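Local coordinates for CalS13 (Micromonospora echinospora, PDB 4ZAS), which probably transfers an amino group to a nucleotide-linked keto sugar, using pyridoxal 5'-phosphate as cofactor, at residues C81-L86 / N120-A125; A175-A180 / R186-V191. One frame throughout, in Å; residues are numbered along the deposited sequence.

In the fold
Both contacts belong to the large domain built on the seven-stranded mixed sheet, but at different depths, their centres about 20 Å apart. Interaction 1 is wholly buried, about 11 Å from the centre of the chain, and joins the first turn of helix 82-94, which lies at the cofactor phosphate, to the short helix 121-125 by apolar touching alone. Interaction 2 lies about 20 Å from that centre, where helix 170-180 meets the approach to strand 189-193; its valine and proline side chains are buried, while a salt bridge closes its outer margin. The two share no element, yet they meet: L86 CD2 of interaction 1 packs on V191 CG1 of interaction 2 at 4.0 Å.

Interaction 1. Residues C81-L86 / N120-A125; sequences CGTAGL and NWPILA
The N-terminal turn of helix 82-94, which receives the cofactor phosphate, packs here against the short helix 121-125, with P122 as the bridging side chain. CG of its pyrrolidine ring lies 3.6 Å from T83 CG2, and the same P122 CG stands 4.1 Å from L86 CB. The ring therefore sits against two residues one helical turn apart, T83 and L86, and the closest backbone approach follows this, with the CA atoms of L86 and P122 6.3 Å apart. T83 and P122 cross at about a right angle, and the threonine methyl meets the ring at its CG and CD end. L86 offers its CB rather than the branched end of its chain.

The chi1 torsion of T83 sends its two branches to different partners. CG2 is anti to the backbone N and reaches the proline, whereas OG1 lies beside that N (chi1 -49°) and hydrogen-bonds to OP1 of the phosphate on the modified lysine at position 222. G82 N binds OP2 of the same group. Just before the helix, C81 is the N-cap: its SG accepts from A84 N at 3.6 Å with an N-H...S angle of 151°. The backbone bond from G85 N to C81 O, at 3.1 Å, begins the helical pattern.

All three touching residues are buried, and P122 also rests on L90, a turn further along helix 82-94. The second subunit reaches this region too, its R270 packing on C81 and T83. A glycine-threonine turn whose backbone N-H and hydroxyl hold the phosphate at a helix N-terminus is characteristic of the phosphate-binding cup of fold-type I pyridoxal-phosphate enzymes, the fold of the DegT/DnrJ/EryC1 aminotransferases.

Interaction 2. Residues A175-A180 / R186-V191; sequences AVVDRA and RRPLVV
Segments 175-180 and 186-191 have their nearest CA atoms at D178 and R187, 7.9 Å apart, a separation that side chains must span. R187 does so with a chain extended from CG to NE, its CG anti to the backbone N (chi1 -164°), which carries the guanidinium to the helix. There NE donates to D178 OD1 at 2.8 Å, with an N-H...O angle of 164°. The acceptor lies in the guanidinium plane and is met nearly along its C-O axis. A second bond, from R187 NH1 to the same D178 OD1, is weak at 3.3 Å. Both donors thus converge on one oxygen, and the carboxylate and guanidinium planes stand 68° apart, so this is not the flat two-oxygen pairing of a bidentate bridge.

V177 approaches the same guanidinium from another direction. Its CG1 lies 3.4 Å above the plane, offset toward the rim, and comes within 3.5 Å of R187 NH1. D178 at the edge and V177 over one face together limit how the group can turn. Deeper in, the two methyls of V177 have different partners: V177 CG1 meets P188 CG at 4.3 Å, and V177 CG2 meets V190 CG2 at the same distance.

The contact joins the helix to the second strand of the beta-alpha-beta unit formed by strand 155-161, helix 170-180 and strand 189-193. V177 and P188 both pack on I158 of the first strand, V190 also packs on L173, one turn before V177 in the helix, and L189, whose side chain starts out away from segment 175-180, packs on L92 of helix 82-94.

Interaction 1. Residues C81-L86 / N120-A125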
loop_
_atom_site.group_PDB
_atom_site.type_symbol
_atom_site.label_atom_id
_atom_site.label_comp_id
_atom_site.label_asym_id
_atom_site.label_seq_id
_atom_site.Cartn_x
_atom_site.Cartn_y
_atom_site.Cartn_z
ATOM N N CYS A 81 2.704 -1.073 5.184
ATOM C CA CYS A 81 1.981 -0.564 6.370
ATOM C C CYS A 81 1.254 -1.701 7.088
ATOM O O CYS A 81 1.098 -2.794 6.536
ATOM C CB CYS A 81 0.970 0.538 6.018
ATOM S SG CYS A 81 -0.307 0.104 4.857
ATOM N N GLY A 82 0.785 -1.428 8.307
ATOM C CA GLY A 82 0.083 -2.414 9.108
ATOM C C GLY A 82 -1.242 -2.858 8.513
ATOM O O GLY A 82 -1.611 -4.032 8.577
ATOM N N THR A 83 -1.979 -1.915 7.947
ATOM C CA THR A 83 -3.257 -2.220 7.324
ATOM C C THR A 83 -3.052 -3.199 6.158
ATOM O O THR A 83 -3.856 -4.113 5.937
ATOM C CB THR A 83 -3.934 -0.947 6.831
ATOM O OG1 THR A 83 -3.933 0.035 7.872
ATOM C CG2 THR A 83 -5.345 -1.228 6.388
ATOM N N ALA A 84 -1.974 -2.996 5.401
ATOM C CA ALA A 84 -1.641 -3.912 4.314
ATOM C C ALA A 84 -1.271 -5.282 4.891
ATOM O O ALA A 84 -1.593 -6.300 4.285
ATOM C CB ALA A 84 -0.520 -3.359 3.448
ATOM N N GLY A 85 -0.608 -5.313 6.053
ATOM C CA GLY A 85 -0.333 -6.576 6.717
ATOM C C GLY A 85 -1.641 -7.325 6.994
ATOM O O GLY A 85 -1.751 -8.535 6.762
ATOM N N LEU A 86 -2.655 -6.596 7.458
ATOM C CA LEU A 86 -3.946 -7.209 7.739
ATOM C C LEU A 86 -4.635 -7.622 6.450
ATOM O O LEU A 86 -5.247 -8.694 6.387
ATOM C CB LEU A 86 -4.854 -6.267 8.549
ATOM C CG LEU A 86 -4.440 -6.091 10.013
ATOM C CD1 LEU A 86 -4.957 -4.780 10.579
ATOM C CD2 LEU A 86 -4.908 -7.256 10.857
ATOM N N ASN A 120 -10.256 -3.209 10.477
ATOM C CA ASN A 120 -11.463 -3.878 10.020
ATOM C C ASN A 120 -11.783 -3.724 8.520
ATOM O O ASN A 120 -12.354 -4.631 7.909
ATOM C CB ASN A 120 -12.650 -3.378 10.842
ATOM C CG ASN A 120 -12.572 -3.814 12.292
ATOM O OD1 ASN A 120 -12.230 -4.955 12.586
ATOM N ND2 ASN A 120 -12.886 -2.902 13.206
ATOM N N TRP A 121 -11.412 -2.605 7.913
ATOM C CA TRP A 121 -11.722 -2.438 6.499
ATOM C C TRP A 121 -11.059 -3.477 5.596
ATOM O O TRP A 121 -11.645 -3.834 4.580
ATOM C CB TRP A 121 -11.361 -1.033 6.021
ATOM C CG TRP A 121 -12.151 0.138 6.635
ATOM C CD1 TRP A 121 -11.857 1.459 6.478
ATOM C CD2 TRP A 121 -13.326 0.096 7.482
ATOM N NE1 TRP A 121 -12.756 2.236 7.158
ATOM C CE2 TRP A 121 -13.667 1.431 7.782
ATOM C CE3 TRP A 121 -14.115 -0.933 8.018
ATOM C CZ2 TRP A 121 -14.764 1.767 8.583
ATOM C CZ3 TRP A 121 -15.208 -0.594 8.816
ATOM C CH2 TRP A 121 -15.515 0.741 9.091
ATOM N N PRO A 122 -9.857 -3.972 5.953
ATOM C CA PRO A 122 -9.314 -5.112 5.202
ATOM C C PRO A 122 -10.226 -6.331 5.194
ATOM O O PRO A 122 -10.126 -7.142 4.268
ATOM C CB PRO A 122 -8.016 -5.432 5.931
ATOM C CG PRO A 122 -7.559 -4.124 6.415
ATOM C CD PRO A 122 -8.816 -3.363 6.801
ATOM N N ILE A 123 -11.102 -6.463 6.189
ATOM C CA ILE A 123 -12.067 -7.540 6.126
ATOM C C ILE A 123 -12.928 -7.314 4.894
ATOM O O ILE A 123 -13.149 -8.237 4.110
ATOM C CB ILE A 123 -12.940 -7.626 7.385
ATOM C CG1 ILE A 123 -12.093 -7.933 8.630
ATOM C CG2 ILE A 123 -14.024 -8.674 7.194
ATOM C CD1 ILE A 123 -12.871 -7.731 9.933
ATOM N N LEU A 124 -13.376 -6.077 4.692
ATOM C CA LEU A 124 -14.262 -5.782 3.559
ATOM C C LEU A 124 -13.527 -5.820 2.212
ATOM O O LEU A 124 -14.087 -6.289 1.217
ATOM C CB LEU A 124 -14.973 -4.430 3.749
ATOM C CG LEU A 124 -15.756 -4.233 5.072
ATOM C CD1 LEU A 124 -16.317 -2.812 5.195
ATOM C CD2 LEU A 124 -16.858 -5.268 5.300
ATOM N N ALA A 125 -12.274 -5.375 2.185
ATOM C CA ALA A 125 -11.486 -5.386 0.948
ATOM C C ALA A 125 -11.285 -6.816 0.444
ATOM O O ALA A 125 -11.203 -7.056 -0.757
ATOM C CB ALA A 125 -10.142 -4.700 1.156
#

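Interaction 2. Residues A175-A180 / R186-V191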
loop_
_atom_site.group_PDB
_atom_site.type_symbol
_atom_site.label_atom_id
_atom_site.label_comp_id
_atom_site.label_asym_id
_atom_site.label_seq_id
_atom_site.Cartn_x
_atom_site.Cartn_y
_atom_site.Cartn_z
ATOM N N ALA A 175 -8.287 -21.667 23.535
ATOM C CA ALA A 175 -9.214 -22.655 24.081
ATOM C C ALA A 175 -10.630 -22.431 23.568
ATOM O O ALA A 175 -11.347 -23.373 23.252
ATOM C CB ALA A 175 -9.205 -22.607 25.592
ATOM N N VAL A 176 -11.027 -21.172 23.485
ATOM C CA VAL A 176 -12.361 -20.829 23.037
ATOM C C VAL A 176 -12.499 -21.183 21.557
ATOM O O VAL A 176 -13.492 -21.784 21.149
ATOM C CB VAL A 176 -12.668 -19.361 23.342
ATOM C CG1 VAL A 176 -13.809 -18.859 22.507
ATOM C CG2 VAL A 176 -12.978 -19.218 24.804
ATOM N N VAL A 177 -11.508 -20.826 20.746
ATOM C CA VAL A 177 -11.582 -21.176 19.335
ATOM C C VAL A 177 -11.590 -22.680 19.148
ATOM O O VAL A 177 -12.360 -23.196 18.341
ATOM C CB VAL A 177 -10.430 -20.564 18.534
ATOM C CG1 VAL A 177 -10.373 -21.176 17.144
ATOM C CG2 VAL A 177 -10.581 -19.044 18.459
ATOM N N ASP A 178 -10.769 -23.385 19.922
ATOM C CA ASP A 178 -10.651 -24.836 19.804
ATOM C C ASP A 178 -11.933 -25.549 20.208
ATOM O O ASP A 178 -12.296 -26.548 19.587
ATOM C CB ASP A 178 -9.450 -25.359 20.614
ATOM C CG ASP A 178 -8.110 -25.063 19.924
ATOM O OD1 ASP A 178 -8.126 -24.596 18.766
ATOM O OD2 ASP A 178 -7.038 -25.299 20.520
ATOM N N ARG A 179 -12.600 -25.070 21.258
ATOM C CA ARG A 179 -13.864 -25.673 21.707
ATOM C C ARG A 179 -15.012 -25.393 20.722
ATOM O O ARG A 179 -15.777 -26.291 20.386
ATOM C CB ARG A 179 -14.206 -25.203 23.128
ATOM C CG ARG A 179 -15.507 -25.756 23.702
ATOM C CD ARG A 179 -15.783 -25.193 25.097
ATOM N NE ARG A 179 -16.851 -25.894 25.814
ATOM C CZ ARG A 179 -16.676 -26.967 26.577
ATOM N NH1 ARG A 179 -15.468 -27.498 26.703
ATOM N NH2 ARG A 179 -17.714 -27.523 27.194
ATOM N N ALA A 180 -15.121 -24.154 20.255
ATOM C CA ALA A 180 -16.200 -23.757 19.343
ATOM C C ALA A 180 -16.133 -24.464 17.980
ATOM O O ALA A 180 -17.160 -24.702 17.343
ATOM C CB ALA A 180 -16.183 -22.236 19.139
ATOM N N ARG A 186 -12.350 -27.406 9.217
ATOM C CA ARG A 186 -11.219 -26.485 9.162
ATOM C C ARG A 186 -11.375 -25.361 10.185
ATOM O O ARG A 186 -12.418 -24.702 10.282
ATOM C CB ARG A 186 -10.995 -25.912 7.755
ATOM C CG ARG A 186 -12.009 -24.930 7.234
ATOM C CD ARG A 186 -11.577 -24.443 5.852
ATOM N NE ARG A 186 -10.215 -23.901 5.860
ATOM C CZ ARG A 186 -9.337 -24.049 4.866
ATOM N NH1 ARG A 186 -9.663 -24.747 3.780
ATOM N NH2 ARG A 186 -8.122 -23.517 4.968
ATOM N N ARG A 187 -10.325 -25.192 10.978
ATOM C CA ARG A 187 -10.247 -24.153 11.991
ATOM C C ARG A 187 -10.169 -22.767 11.338
ATOM O O ARG A 187 -9.398 -22.567 10.414
ATOM C CB ARG A 187 -9.023 -24.399 12.879
ATOM C CG ARG A 187 -8.991 -23.646 14.198
ATOM C CD ARG A 187 -7.773 -24.096 14.970
ATOM N NE ARG A 187 -7.612 -23.445 16.268
ATOM C CZ ARG A 187 -7.059 -22.250 16.445
ATOM N NH1 ARG A 187 -6.946 -21.751 17.670
ATOM N NH2 ARG A 187 -6.619 -21.551 15.402
ATOM N N PRO A 188 -10.984 -21.812 11.802
ATOM C CA PRO A 188 -10.864 -20.473 11.237
ATOM C C PRO A 188 -9.500 -19.889 11.493
ATOM O O PRO A 188 -8.802 -20.320 12.419
ATOM C CB PRO A 188 -11.928 -19.672 11.984
ATOM C CG PRO A 188 -12.117 -20.409 13.254
ATOM C CD PRO A 188 -11.982 -21.860 12.880
ATOM N N LEU A 189 -9.122 -18.934 10.651
ATOM C CA LEU A 189 -7.845 -18.244 10.775
ATOM C C LEU A 189 -7.862 -17.307 11.981
ATOM O O LEU A 189 -8.782 -16.506 12.132
ATOM C CB LEU A 189 -7.557 -17.426 9.516
ATOM C CG LEU A 189 -6.208 -16.720 9.494
ATOM C CD1 LEU A 189 -5.102 -17.746 9.393
ATOM C CD2 LEU A 189 -6.118 -15.704 8.368
ATOM N N VAL A 190 -6.854 -17.404 12.841
ATOM C CA VAL A 190 -6.747 -16.483 13.972
ATOM C C VAL A 190 -5.670 -15.428 13.713
ATOM O O VAL A 190 -4.479 -15.759 13.628
ATOM C CB VAL A 190 -6.476 -17.260 15.265
ATOM C CG1 VAL A 190 -6.378 -16.320 16.428
ATOM C CG2 VAL A 190 -7.571 -18.290 15.488
ATOM N N VAL A 191 -6.091 -14.164 13.623
ATOM C CA VAL A 191 -5.196 -13.035 13.333
ATOM C C VAL A 191 -5.115 -12.069 14.512
ATOM O O VAL A 191 -6.148 -11.520 14.927
ATOM C CB VAL A 191 -5.679 -12.236 12.092
ATOM C CG1 VAL A 191 -4.723 -11.096 11.822
ATOM C CG2 VAL A 191 -5.792 -13.127 10.888
#